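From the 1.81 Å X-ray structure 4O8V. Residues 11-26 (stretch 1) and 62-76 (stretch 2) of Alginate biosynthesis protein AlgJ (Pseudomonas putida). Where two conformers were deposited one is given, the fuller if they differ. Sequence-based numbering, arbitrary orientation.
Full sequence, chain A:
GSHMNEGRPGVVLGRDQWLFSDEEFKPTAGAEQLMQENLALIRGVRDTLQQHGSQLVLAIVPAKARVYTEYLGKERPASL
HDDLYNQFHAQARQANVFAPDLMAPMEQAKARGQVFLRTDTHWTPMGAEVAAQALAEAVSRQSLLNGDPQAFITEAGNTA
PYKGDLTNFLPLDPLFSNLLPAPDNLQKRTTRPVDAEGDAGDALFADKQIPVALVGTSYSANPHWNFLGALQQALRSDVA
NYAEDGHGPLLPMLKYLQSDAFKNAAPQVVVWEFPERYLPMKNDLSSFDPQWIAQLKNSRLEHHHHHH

Stretch 1, residues 11-26: VVLGRDQWLFSDEEFK
Stretch 2 (62-76) PAKARVYTEYLGKER

Contact between residues 11-26 and 62-76 of AlgJ, burying 959 Å² summed over both sides and centred on Tyr71, Trp18 and Lys64. Stretch 1 folds back on itself: strands 11-13 and 19-21 pair through Val12 N to Phe20 O and Phe20 N to Val12 O, both 2.8 Å, and a 3-10 segment follows at 22-24. Stretch 2 enters its helix, 64-67, from Ala63 at the N-cap position, after Pro62, and leaves helical phi/psi at Tyr68 (-115/53), then forms a 3-10 segment at 69-71 and an irregular tail. In register, Glu24 lies near Ala63 (CA to CA 6.4 Å), Arg15 near Tyr71 (4.9 Å), Gly14 near Gly73 (4.0 Å) and Val12 near Glu75 (7.3 Å).

Tyr71 (chi1 -66°, chi2 -57°) loses the most surface. Its ring forms an offset stack with the five-membered ring of Trp18 (chi1 -84°, chi2 72°), centroids 3.8 Å apart and planes at 10°; the closest atoms are Trp18 CE2 and Tyr71 CD2, at 3.3 Å. Tyr71 CB also sits over this indole ring, 3.9 Å from its centroid, so side-chain stem and ring both pack against Trp18. The Tyr71 carbonyl serves the backbone: Arg15 N donates to Tyr71 O at 2.8 Å (156°). Beside this bond Gly14 CA comes within 3.1 Å of Tyr71 O, and a CB on Gly14 would clash with that oxygen. A CB on Gly73 would likewise meet Leu13 O, so two glycines permit the close backbone approach. Arg15 (m, t, m) then directs its guanidinium to the preceding carbonyl, with NH2 2.8 Å and NE 3.1 Å from Glu70 O, two hydrogen bonds to one acceptor at the group's edge. A water bridges Asp16 OD2 (2.7 Å) and Tyr71 OH (3.1 Å).

Trp18 meets Tyr68 as well, its CH2 3.7 Å from Tyr68 CG, the six-membered ring and the phenol inclined at 34°. At the indole edge, Trp18 CE3 lies 3.8 Å from Lys64 CE. Lys64 (chi1 -175°, chi2 169°, chi4 174°, with chi3 off its well at 102°) runs alongside Trp18 and Phe20, its CE 3.7 Å from Phe20 CD1, and ends in a hydrogen bond from NZ to Leu19 O at 2.8 Å. The aliphatic chain thus packs against aromatic rings while the ammonium reaches a strand carbonyl.

At the start of the helix, Glu24 (chi1 -77°, chi2 174°) turns its carboxylate to free backbone amides: Lys64 N donates to Glu24 OE2 at 3.0 Å and Ala65 N to Glu24 OE1 at 2.9 Å. Between the Glu24 carboxylate and the Arg15 N to Tyr71 O bond, the ring of Phe20 (chi1 -62°, chi2 -90°) receives Leu72 CD2 over one face, 4.2 Å from the ring centroid. Leu72 starts away from stretch 1 at CB, yet its end returns, with CD2 also 3.7 Å from Phe25 CZ. Farther along, Val12 CG1 touches Glu75 CB at 3.8 Å, and a second water accepts from Leu13 N (2.9 Å) and donates to Glu75 OE2 (2.6 Å).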

ATOM      1  N   VAL A  11       1.475  19.360   0.015  1.00 35.79           N
ATOM      2  CA  VAL A  11       0.500  19.057   1.056  1.00 34.29           C
ATOM      3  C   VAL A  11      -0.746  19.936   0.892  1.00 35.64           C
ATOM      4  O   VAL A  11      -0.658  21.067   0.403  1.00 41.32           O
ATOM      5  CB  VAL A  11       1.146  19.226   2.470  1.00 28.76           C
ATOM      6  CG1 VAL A  11       1.839  20.557   2.588  1.00 36.17           C
ATOM      7  CG2 VAL A  11       0.106  19.058   3.582  1.00 28.17           C
ATOM      8  N   VAL A  12      -1.907  19.393   1.247  1.00 29.88           N
ATOM      9  CA  VAL A  12      -3.178  20.113   1.225  1.00 29.82           C
ATOM     10  C   VAL A  12      -3.720  20.196   2.645  1.00 31.63           C
ATOM     11  O   VAL A  12      -3.688  19.212   3.395  1.00 33.37           O
ATOM     12  CB  VAL A  12      -4.210  19.425   0.296  1.00 35.65           C
ATOM     13  CG1 VAL A  12      -5.527  20.190   0.271  1.00 37.53           C
ATOM     14  CG2 VAL A  12      -3.647  19.293  -1.120  1.00 35.86           C
ATOM     15  N   LEU A  13      -4.173  21.380   3.039  1.00 30.88           N
ATOM     16  CA  LEU A  13      -4.722  21.549   4.378  1.00 32.34           C
ATOM     17  C   LEU A  13      -6.161  21.099   4.428  1.00 35.09           C
ATOM     18  O   LEU A  13      -6.948  21.466   3.562  1.00 38.70           O
ATOM     19  CB  LEU A  13      -4.646  23.016   4.817  1.00 35.86           C
ATOM     20  CG  LEU A  13      -3.289  23.691   4.807  1.00 37.35           C
ATOM     21  CD1 LEU A  13      -3.470  25.161   5.242  1.00 42.06           C
ATOM     22  CD2 LEU A  13      -2.318  22.967   5.699  1.00 39.36           C
ATOM     23  N   GLY A  14      -6.507  20.311   5.442  1.00 31.11           N
ATOM     24  CA  GLY A  14      -7.890  19.955   5.708  1.00 29.78           C
ATOM     25  C   GLY A  14      -8.425  20.655   6.950  1.00 34.18           C
ATOM     26  O   GLY A  14      -7.807  21.605   7.442  1.00 34.76           O
ATOM     27  N   ARG A  15      -9.578  20.209   7.444  1.00 33.43           N
ATOM     28  CA  ARG A  15     -10.159  20.755   8.683  1.00 33.28           C
ATOM     29  C   ARG A  15      -9.520  20.124   9.900  1.00 32.04           C
ATOM     30  O   ARG A  15      -8.921  19.060   9.787  1.00 28.58           O
ATOM     31  CB  ARG A  15     -11.671  20.513   8.751  1.00 35.99           C
ATOM     32  CG  ARG A  15     -12.486  21.151   7.652  1.00 44.02           C
ATOM     33  CD  ARG A  15     -13.983  21.075   7.988  1.00 50.97           C
ATOM     34  NE  ARG A  15     -14.366  19.708   8.324  1.00 55.78           N
ATOM     35  CZ  ARG A  15     -14.973  19.349   9.451  1.00 50.79           C
ATOM     36  NH1 ARG A  15     -15.294  20.263  10.353  1.00 50.39           N
ATOM     37  NH2 ARG A  15     -15.257  18.071   9.671  1.00 43.04           N
ATOM     38  N   ASP A  16      -9.665  20.769  11.066  1.00 33.06           N
ATOM     39  CA  ASP A  16      -9.242  20.176  12.342  1.00 30.57           C
ATOM     40  C   ASP A  16      -7.765  19.745  12.326  1.00 28.50           C
ATOM     41  O   ASP A  16      -7.400  18.705  12.909  1.00 27.10           O
ATOM     42  CB  ASP A  16     -10.136  18.964  12.713  1.00 34.97           C
ATOM     43  CG  ASP A  16     -11.517  19.375  13.228  1.00 40.25           C
ATOM     44  OD1 ASP A  16     -11.848  20.589  13.198  1.00 38.15           O
ATOM     45  OD2 ASP A  16     -12.281  18.479  13.665  1.00 43.57           O
ATOM     46  N   GLN A  17      -6.922  20.549  11.678  0.60 28.06           N
ATOM     47  CA  GLN A  17      -5.479  20.290  11.593  0.60 25.75           C
ATOM     48  C   GLN A  17      -5.151  18.923  10.937  0.60 23.76           C
ATOM     49  O   GLN A  17      -4.149  18.284  11.266  0.60 24.30           O
ATOM     50  CB  GLN A  17      -4.815  20.395  12.990  0.60 25.91           C
ATOM     51  CG  GLN A  17      -4.992  21.786  13.665  0.60 27.54           C
ATOM     52  CD  GLN A  17      -3.855  22.186  14.623  0.60 28.49           C
ATOM     53  OE1 GLN A  17      -3.439  21.419  15.499  0.60 26.35           O
ATOM     54  NE2 GLN A  17      -3.369  23.419  14.467  0.60 32.85           N
ATOM     55  N   TRP A  18      -5.984  18.499   9.986  1.00 25.62           N
ATOM     56  CA  TRP A  18      -5.658  17.340   9.131  1.00 24.55           C
ATOM     57  C   TRP A  18      -4.832  17.822   7.921  1.00 23.51           C
ATOM     58  O   TRP A  18      -5.059  18.926   7.423  1.00 26.93           O
ATOM     59  CB  TRP A  18      -6.943  16.652   8.647  1.00 26.16           C
ATOM     60  CG  TRP A  18      -7.513  15.671   9.640  1.00 27.22           C
ATOM     61  CD1 TRP A  18      -8.137  15.947  10.836  1.00 26.15           C
ATOM     62  CD2 TRP A  18      -7.488  14.256   9.519  1.00 27.72           C
ATOM     63  NE1 TRP A  18      -8.475  14.766  11.473  1.00 28.04           N
ATOM     64  CE2 TRP A  18      -8.106  13.720  10.667  1.00 27.79           C
ATOM     65  CE3 TRP A  18      -7.006  13.379   8.535  1.00 30.19           C
ATOM     66  CZ2 TRP A  18      -8.235  12.336  10.872  1.00 33.68           C
ATOM     67  CZ3 TRP A  18      -7.146  12.011   8.739  1.00 28.68           C
ATOM     68  CH2 TRP A  18      -7.753  11.508   9.893  1.00 30.78           C
ATOM     69  N   LEU A  19      -3.910  16.988   7.449  1.00 25.30           N
ATOM     70  CA  LEU A  19      -3.093  17.274   6.267  1.00 24.43           C
ATOM     71  C   LEU A  19      -3.283  16.161   5.259  1.00 27.56           C
ATOM     72  O   LEU A  19      -3.421  15.025   5.653  1.00 25.01           O
ATOM     73  CB  LEU A  19      -1.619  17.354   6.633  1.00 24.44           C
ATOM     74  CG  LEU A  19      -1.259  18.352   7.721  1.00 26.24           C
ATOM     75  CD1 LEU A  19       0.246  18.229   8.027  1.00 25.99           C
ATOM     76  CD2 LEU A  19      -1.604  19.748   7.246  1.00 28.52           C
ATOM     77  N   PHE A  20      -3.238  16.473   3.972  1.00 24.75           N
ATOM     78  CA  PHE A  20      -3.309  15.429   2.944  1.00 27.56           C
ATOM     79  C   PHE A  20      -2.159  15.595   1.958  1.00 29.09           C
ATOM     80  O   PHE A  20      -1.623  16.697   1.801  1.00 29.74           O
ATOM     81  CB  PHE A  20      -4.641  15.484   2.195  1.00 27.39           C
ATOM     82  CG  PHE A  20      -5.859  15.235   3.060  1.00 26.84           C
ATOM     83  CD1 PHE A  20      -6.346  13.956   3.243  1.00 25.37           C
ATOM     84  CD2 PHE A  20      -6.534  16.289   3.659  1.00 30.19           C
ATOM     85  CE1 PHE A  20      -7.496  13.728   4.033  1.00 26.25           C
ATOM     86  CE2 PHE A  20      -7.676  16.067   4.457  1.00 30.08           C
ATOM     87  CZ  PHE A  20      -8.153  14.783   4.637  1.00 31.42           C
ATOM     88  N   SER A  21      -1.773  14.496   1.307  1.00 27.42           N
ATOM     89  CA  SER A  21      -0.841  14.556   0.179  1.00 27.81           C
ATOM     90  C   SER A  21      -1.527  15.152  -1.035  1.00 26.57           C
ATOM     91  O   SER A  21      -2.621  14.709  -1.396  1.00 30.12           O
ATOM     92  CB  SER A  21      -0.336  13.159  -0.193  1.00 26.44           C
ATOM     93  OG  SER A  21       0.359  13.230  -1.428  1.00 29.32           O
ATOM     94  N   ASP A  22      -0.901  16.120  -1.697  1.00 26.79           N
ATOM     95  CA  ASP A  22      -1.532  16.679  -2.896  1.00 33.57           C
ATOM     96  C   ASP A  22      -1.495  15.668  -4.049  1.00 29.84           C
ATOM     97  O   ASP A  22      -2.132  15.878  -5.075  1.00 33.26           O
ATOM     98  CB  ASP A  22      -0.903  18.029  -3.298  1.00 39.31           C
ATOM     99  CG  ASP A  22       0.445  17.894  -3.958  1.00 51.55           C
ATOM    100  OD1 ASP A  22       1.177  16.911  -3.698  1.00 52.02           O
ATOM    101  OD2 ASP A  22       0.778  18.797  -4.751  1.00 59.81           O
ATOM    102  N   GLU A  23      -0.799  14.546  -3.858  1.00 28.04           N
ATOM    103  CA  GLU A  23      -0.816  13.472  -4.855  1.00 34.34           C
ATOM    104  C   GLU A  23      -2.195  12.805  -4.900  1.00 31.51           C
ATOM    105  O   GLU A  23      -2.534  12.113  -5.867  1.00 30.57           O
ATOM    106  CB  GLU A  23       0.285  12.439  -4.562  1.00 32.45           C
ATOM    107  CG  GLU A  23       1.695  12.998  -4.666  1.00 38.02           C
ATOM    108  CD  GLU A  23       2.783  11.960  -4.378  1.00 38.10           C
ATOM    109  OE1 GLU A  23       2.477  10.875  -3.839  1.00 38.97           O
ATOM    110  OE2 GLU A  23       3.955  12.233  -4.695  1.00 37.46           O
ATOM    111  N   GLU A  24      -2.991  13.025  -3.855  1.00 26.81           N
ATOM    112  CA  GLU A  24      -4.360  12.527  -3.826  1.00 26.11           C
ATOM    113  C   GLU A  24      -5.323  13.569  -4.386  1.00 28.99           C
ATOM    114  O   GLU A  24      -6.533  13.343  -4.438  1.00 32.70           O
ATOM    115  CB  GLU A  24      -4.759  12.132  -2.391  1.00 25.13           C
ATOM    116  CG  GLU A  24      -4.142  10.782  -1.970  1.00 26.86           C
ATOM    117  CD  GLU A  24      -4.375  10.415  -0.512  1.00 29.42           C
ATOM    118  OE1 GLU A  24      -5.089  11.156   0.210  1.00 27.20           O
ATOM    119  OE2 GLU A  24      -3.839   9.369  -0.071  1.00 24.56           O
ATOM    120  N   PHE A  25      -4.777  14.715  -4.801  1.00 31.10           N
ATOM    121  CA  PHE A  25      -5.587  15.830  -5.305  1.00 30.26           C
ATOM    122  C   PHE A  25      -5.266  16.224  -6.750  1.00 36.54           C
ATOM    123  O   PHE A  25      -6.165  16.528  -7.539  1.00 39.97           O
ATOM    124  CB  PHE A  25      -5.390  17.081  -4.437  1.00 33.77           C
ATOM    125  CG  PHE A  25      -6.033  17.001  -3.089  1.00 33.37           C
ATOM    126  CD1 PHE A  25      -5.548  16.131  -2.135  1.00 29.66           C
ATOM    127  CD2 PHE A  25      -7.099  17.833  -2.763  1.00 32.00           C
ATOM    128  CE1 PHE A  25      -6.143  16.059  -0.870  1.00 34.32           C
ATOM    129  CE2 PHE A  25      -7.691  17.774  -1.502  1.00 32.13           C
ATOM    130  CZ  PHE A  25      -7.216  16.877  -0.559  1.00 35.72           C
ATOM    131  N   LYS A  26      -3.975  16.274  -7.072  1.00 37.71           N
ATOM    132  CA  LYS A  26      -3.503  16.952  -8.287  1.00 43.36           C
ATOM    133  C   LYS A  26      -3.902  16.206  -9.557  1.00 41.86           C
ATOM    134  O   LYS A  26      -3.910  14.977  -9.582  1.00 39.37           O
ATOM    135  CB  LYS A  26      -1.973  17.113  -8.252  1.00 46.42           C
ATOM    136  CG  LYS A  26      -1.205  15.782  -8.352  1.00 52.63           C
ATOM    137  CD  LYS A  26       0.314  15.958  -8.311  1.00 59.75           C
ATOM    138  CE  LYS A  26       0.744  16.687  -7.044  1.00 63.88           C
ATOM    139  NZ  LYS A  26       2.222  16.726  -6.818  1.00 65.47           N
ATOM    140  N   PRO A  62      -6.778   2.533  -0.347  1.00 24.05           N
ATOM    141  CA  PRO A  62      -7.544   3.725  -0.715  1.00 24.51           C
ATOM    142  C   PRO A  62      -6.843   5.001  -0.258  1.00 23.40           C
ATOM    143  O   PRO A  62      -6.078   4.965   0.714  1.00 24.57           O
ATOM    144  CB  PRO A  62      -8.869   3.530   0.020  1.00 24.43           C
ATOM    145  CG  PRO A  62      -8.541   2.659   1.182  1.00 28.63           C
ATOM    146  CD  PRO A  62      -7.464   1.709   0.655  1.00 22.30           C
ATOM    147  N   ALA A  63      -7.100   6.104  -0.957  1.00 23.02           N
ATOM    148  CA  ALA A  63      -6.519   7.398  -0.610  1.00 25.67           C
ATOM    149  C   ALA A  63      -7.029   7.852   0.753  1.00 23.96           C
ATOM    150  O   ALA A  63      -8.192   7.619   1.093  1.00 23.42           O
ATOM    151  CB  ALA A  63      -6.858   8.423  -1.663  1.00 25.75           C
ATOM    152  N   LYS A  64      -6.171   8.514   1.522  1.00 25.91           N
ATOM    153  CA  LYS A  64      -6.615   9.046   2.803  1.00 27.28           C
ATOM    154  C   LYS A  64      -7.739  10.049   2.562  1.00 27.02           C
ATOM    155  O   LYS A  64      -8.711  10.114   3.332  1.00 26.64           O
ATOM    156  CB  LYS A  64      -5.465   9.705   3.565  1.00 26.13           C
ATOM    157  CG  LYS A  64      -5.874  10.156   4.970  1.00 28.46           C
ATOM    158  CD  LYS A  64      -4.688  10.558   5.811  1.00 26.83           C
ATOM    159  CE  LYS A  64      -4.553  12.045   5.894  1.00 26.68           C
ATOM    160  NZ  LYS A  64      -3.475  12.441   6.848  1.00 23.05           N
ATOM    161  N   ALA A  65      -7.631  10.809   1.470  1.00 28.50           N
ATOM    162  CA  ALA A  65      -8.655  11.803   1.128  1.00 28.02           C
ATOM    163  C   ALA A  65     -10.009  11.184   0.802  1.00 27.69           C
ATOM    164  O   ALA A  65     -11.029  11.852   0.869  1.00 30.81           O
ATOM    165  CB  ALA A  65      -8.195  12.657  -0.038  1.00 28.29           C
ATOM    166  N   ARG A  66     -10.014   9.918   0.409  1.00 25.81           N
ATOM    167  CA  ARG A  66     -11.256   9.202   0.115  1.00 27.73           C
ATOM    168  C   ARG A  66     -11.868   8.630   1.389  1.00 31.83           C
ATOM    169  O   ARG A  66     -13.081   8.596   1.534  1.00 35.45           O
ATOM    170  CB  ARG A  66     -11.002   8.055  -0.899  1.00 26.02           C
ATOM    171  CG  ARG A  66     -12.255   7.267  -1.263  1.00 30.03           C
ATOM    172  CD  ARG A  66     -11.983   6.137  -2.292  1.00 34.14           C
ATOM    173  NE  ARG A  66     -11.160   6.559  -3.430  1.00 29.61           N
ATOM    174  CZ  ARG A  66     -11.591   7.297  -4.449  1.00 33.20           C
ATOM    175  NH1 ARG A  66     -12.845   7.756  -4.473  1.00 34.74           N
ATOM    176  NH2 ARG A  66     -10.757   7.604  -5.443  1.00 29.69           N
ATOM    177  N   VAL A  67     -11.021   8.168   2.302  1.00 28.56           N
ATOM    178  CA  VAL A  67     -11.491   7.548   3.527  1.00 29.23           C
ATOM    179  C   VAL A  67     -11.911   8.615   4.546  1.00 29.15           C
ATOM    180  O   VAL A  67     -12.859   8.407   5.301  1.00 30.85           O
ATOM    181  CB  VAL A  67     -10.419   6.620   4.144  1.00 29.14           C
ATOM    182  CG1 VAL A  67     -10.899   6.042   5.480  1.00 25.39           C
ATOM    183  CG2 VAL A  67     -10.060   5.492   3.169  1.00 28.83           C
ATOM    184  N   TYR A  68     -11.206   9.748   4.558  1.00 28.87           N
ATOM    185  CA  TYR A  68     -11.533  10.862   5.475  1.00 26.00           C
ATOM    186  C   TYR A  68     -12.008  12.131   4.751  1.00 28.62           C
ATOM    187  O   TYR A  68     -11.522  13.239   4.997  1.00 28.67           O
ATOM    188  CB  TYR A  68     -10.315  11.147   6.380  1.00 28.05           C
ATOM    189  CG  TYR A  68     -10.218  10.131   7.493  1.00 29.11           C
ATOM    190  CD1 TYR A  68     -11.058  10.228   8.608  1.00 26.57           C
ATOM    191  CD2 TYR A  68      -9.332   9.044   7.415  1.00 27.18           C
ATOM    192  CE1 TYR A  68     -11.013   9.288   9.624  1.00 27.08           C
ATOM    193  CE2 TYR A  68      -9.276   8.084   8.436  1.00 24.81           C
ATOM    194  CZ  TYR A  68     -10.128   8.211   9.533  1.00 27.64           C
ATOM    195  OH  TYR A  68     -10.100   7.267  10.540  1.00 26.16           O
ATOM    196  N   THR A  69     -13.012  11.984   3.893  1.00 30.10           N
ATOM    197  CA  THR A  69     -13.565  13.135   3.168  1.00 33.19           C
ATOM    198  C   THR A  69     -14.143  14.184   4.104  1.00 31.29           C
ATOM    199  O   THR A  69     -14.277  15.363   3.737  1.00 30.21           O
ATOM    200  CB  THR A  69     -14.676  12.724   2.192  1.00 36.15           C
ATOM    201  OG1 THR A  69     -15.772  12.170   2.928  1.00 43.35           O
ATOM    202  CG2 THR A  69     -14.167  11.690   1.217  1.00 35.20           C
ATOM    203  N   GLU A  70     -14.481  13.768   5.320  1.00 29.70           N
ATOM    204  CA  GLU A  70     -15.127  14.687   6.244  1.00 32.40           C
ATOM    205  C   GLU A  70     -14.128  15.712   6.779  1.00 31.18           C
ATOM    206  O   GLU A  70     -14.526  16.711   7.378  1.00 31.60           O
ATOM    207  CB  GLU A  70     -15.803  13.928   7.403  1.00 35.23           C
ATOM    208  CG  GLU A  70     -14.861  13.183   8.339  1.00 33.60           C
ATOM    209  CD  GLU A  70     -14.725  11.696   7.978  1.00 39.45           C
ATOM    210  OE1 GLU A  70     -14.695  11.361   6.769  1.00 35.05           O
ATOM    211  OE2 GLU A  70     -14.666  10.863   8.910  1.00 41.25           O
ATOM    212  N   TYR A  71     -12.839  15.472   6.555  1.00 27.91           N
ATOM    213  CA  TYR A  71     -11.822  16.427   6.999  1.00 32.08           C
ATOM    214  C   TYR A  71     -11.208  17.195   5.834  1.00 34.30           C
ATOM    215  O   TYR A  71     -10.225  17.906   6.006  1.00 30.38           O
ATOM    216  CB  TYR A  71     -10.726  15.714   7.808  1.00 27.70           C
ATOM    217  CG  TYR A  71     -11.258  15.168   9.116  1.00 30.86           C
ATOM    218  CD1 TYR A  71     -11.864  16.004  10.042  1.00 33.52           C
ATOM    219  CD2 TYR A  71     -11.164  13.810   9.417  1.00 32.88           C
ATOM    220  CE1 TYR A  71     -12.363  15.510  11.238  1.00 34.15           C
ATOM    221  CE2 TYR A  71     -11.666  13.301  10.606  1.00 35.74           C
ATOM    222  CZ  TYR A  71     -12.267  14.158  11.507  1.00 36.37           C
ATOM    223  OH  TYR A  71     -12.759  13.674  12.699  1.00 38.36           O
ATOM    224  N   LEU A  72     -11.803  17.061   4.652  1.00 35.32           N
ATOM    225  CA  LEU A  72     -11.438  17.929   3.539  1.00 37.30           C
ATOM    226  C   LEU A  72     -11.692  19.386   3.879  1.00 35.38           C
ATOM    227  O   LEU A  72     -12.700  19.753   4.516  1.00 36.58           O
ATOM    228  CB  LEU A  72     -12.197  17.542   2.272  1.00 35.54           C
ATOM    229  CG  LEU A  72     -11.751  16.176   1.747  1.00 34.50           C
ATOM    230  CD1 LEU A  72     -12.540  15.821   0.511  1.00 39.32           C
ATOM    231  CD2 LEU A  72     -10.248  16.169   1.449  1.00 35.27           C
ATOM    232  N   GLY A  73     -10.761  20.232   3.463  1.00 37.68           N
ATOM    233  CA  GLY A  73     -10.912  21.661   3.671  1.00 37.23           C
ATOM    234  C   GLY A  73     -11.517  22.328   2.454  1.00 44.01           C
ATOM    235  O   GLY A  73     -12.420  21.782   1.821  1.00 48.12           O
ATOM    236  N   LYS A  74     -11.018  23.519   2.133  1.00 43.33           N
ATOM    237  CA  LYS A  74     -11.458  24.253   0.956  1.00 42.99           C
ATOM    238  C   LYS A  74     -11.157  23.496  -0.340  1.00 47.92           C
ATOM    239  O   LYS A  74     -12.052  23.286  -1.161  1.00 48.88           O
ATOM    240  CB  LYS A  74     -10.809  25.646   0.931  1.00 47.71           C
ATOM    241  N   GLU A  75      -9.909  23.060  -0.507  1.00 44.07           N
ATOM    242  CA  GLU A  75      -9.508  22.345  -1.716  1.00 47.72           C
ATOM    243  C   GLU A  75     -10.091  20.939  -1.763  1.00 44.92           C
ATOM    244  O   GLU A  75     -10.012  20.200  -0.783  1.00 44.05           O
ATOM    245  CB  GLU A  75      -7.982  22.241  -1.818  1.00 52.33           C
ATOM    246  CG  GLU A  75      -7.250  23.540  -2.065  1.00 65.70           C
ATOM    247  CD  GLU A  75      -5.760  23.314  -2.258  1.00 74.88           C
ATOM    248  OE1 GLU A  75      -5.374  22.759  -3.312  1.00 78.10           O
ATOM    249  OE2 GLU A  75      -4.978  23.672  -1.349  1.00 77.70           O
ATOM    250  N   ARG A  76     -10.646  20.572  -2.917  1.00 41.90           N
ATOM    251  CA  ARG A  76     -11.102  19.196  -3.174  1.00 42.34           C
ATOM    252  C   ARG A  76     -10.244  18.546  -4.261  1.00 37.12           C
ATOM    253  O   ARG A  76      -9.716  19.259  -5.121  1.00 43.53           O
ATOM    254  CB  ARG A  76     -12.574  19.203  -3.596  1.00 47.85           C
ATOM    255  CG  ARG A  76     -13.495  19.780  -2.540  1.00 54.83           C
ATOM    256  CD  ARG A  76     -13.320  18.987  -1.263  1.00 57.94           C
ATOM    257  NE  ARG A  76     -13.749  19.715  -0.079  1.00 63.49           N
ATOM    258  CZ  ARG A  76     -14.843  19.424   0.616  1.00 67.09           C
ATOM    259  NH1 ARG A  76     -15.618  18.422   0.227  1.00 66.85           N
ATOM    260  NH2 ARG A  76     -15.162  20.136   1.693  1.00 68.85           N
TER
HETATM  261  O   HOH W   1      -4.362  23.624   1.224  1.00 38.45           O
HETATM  262  O   HOH W   2     -12.007  15.999  14.653  1.00 33.94           O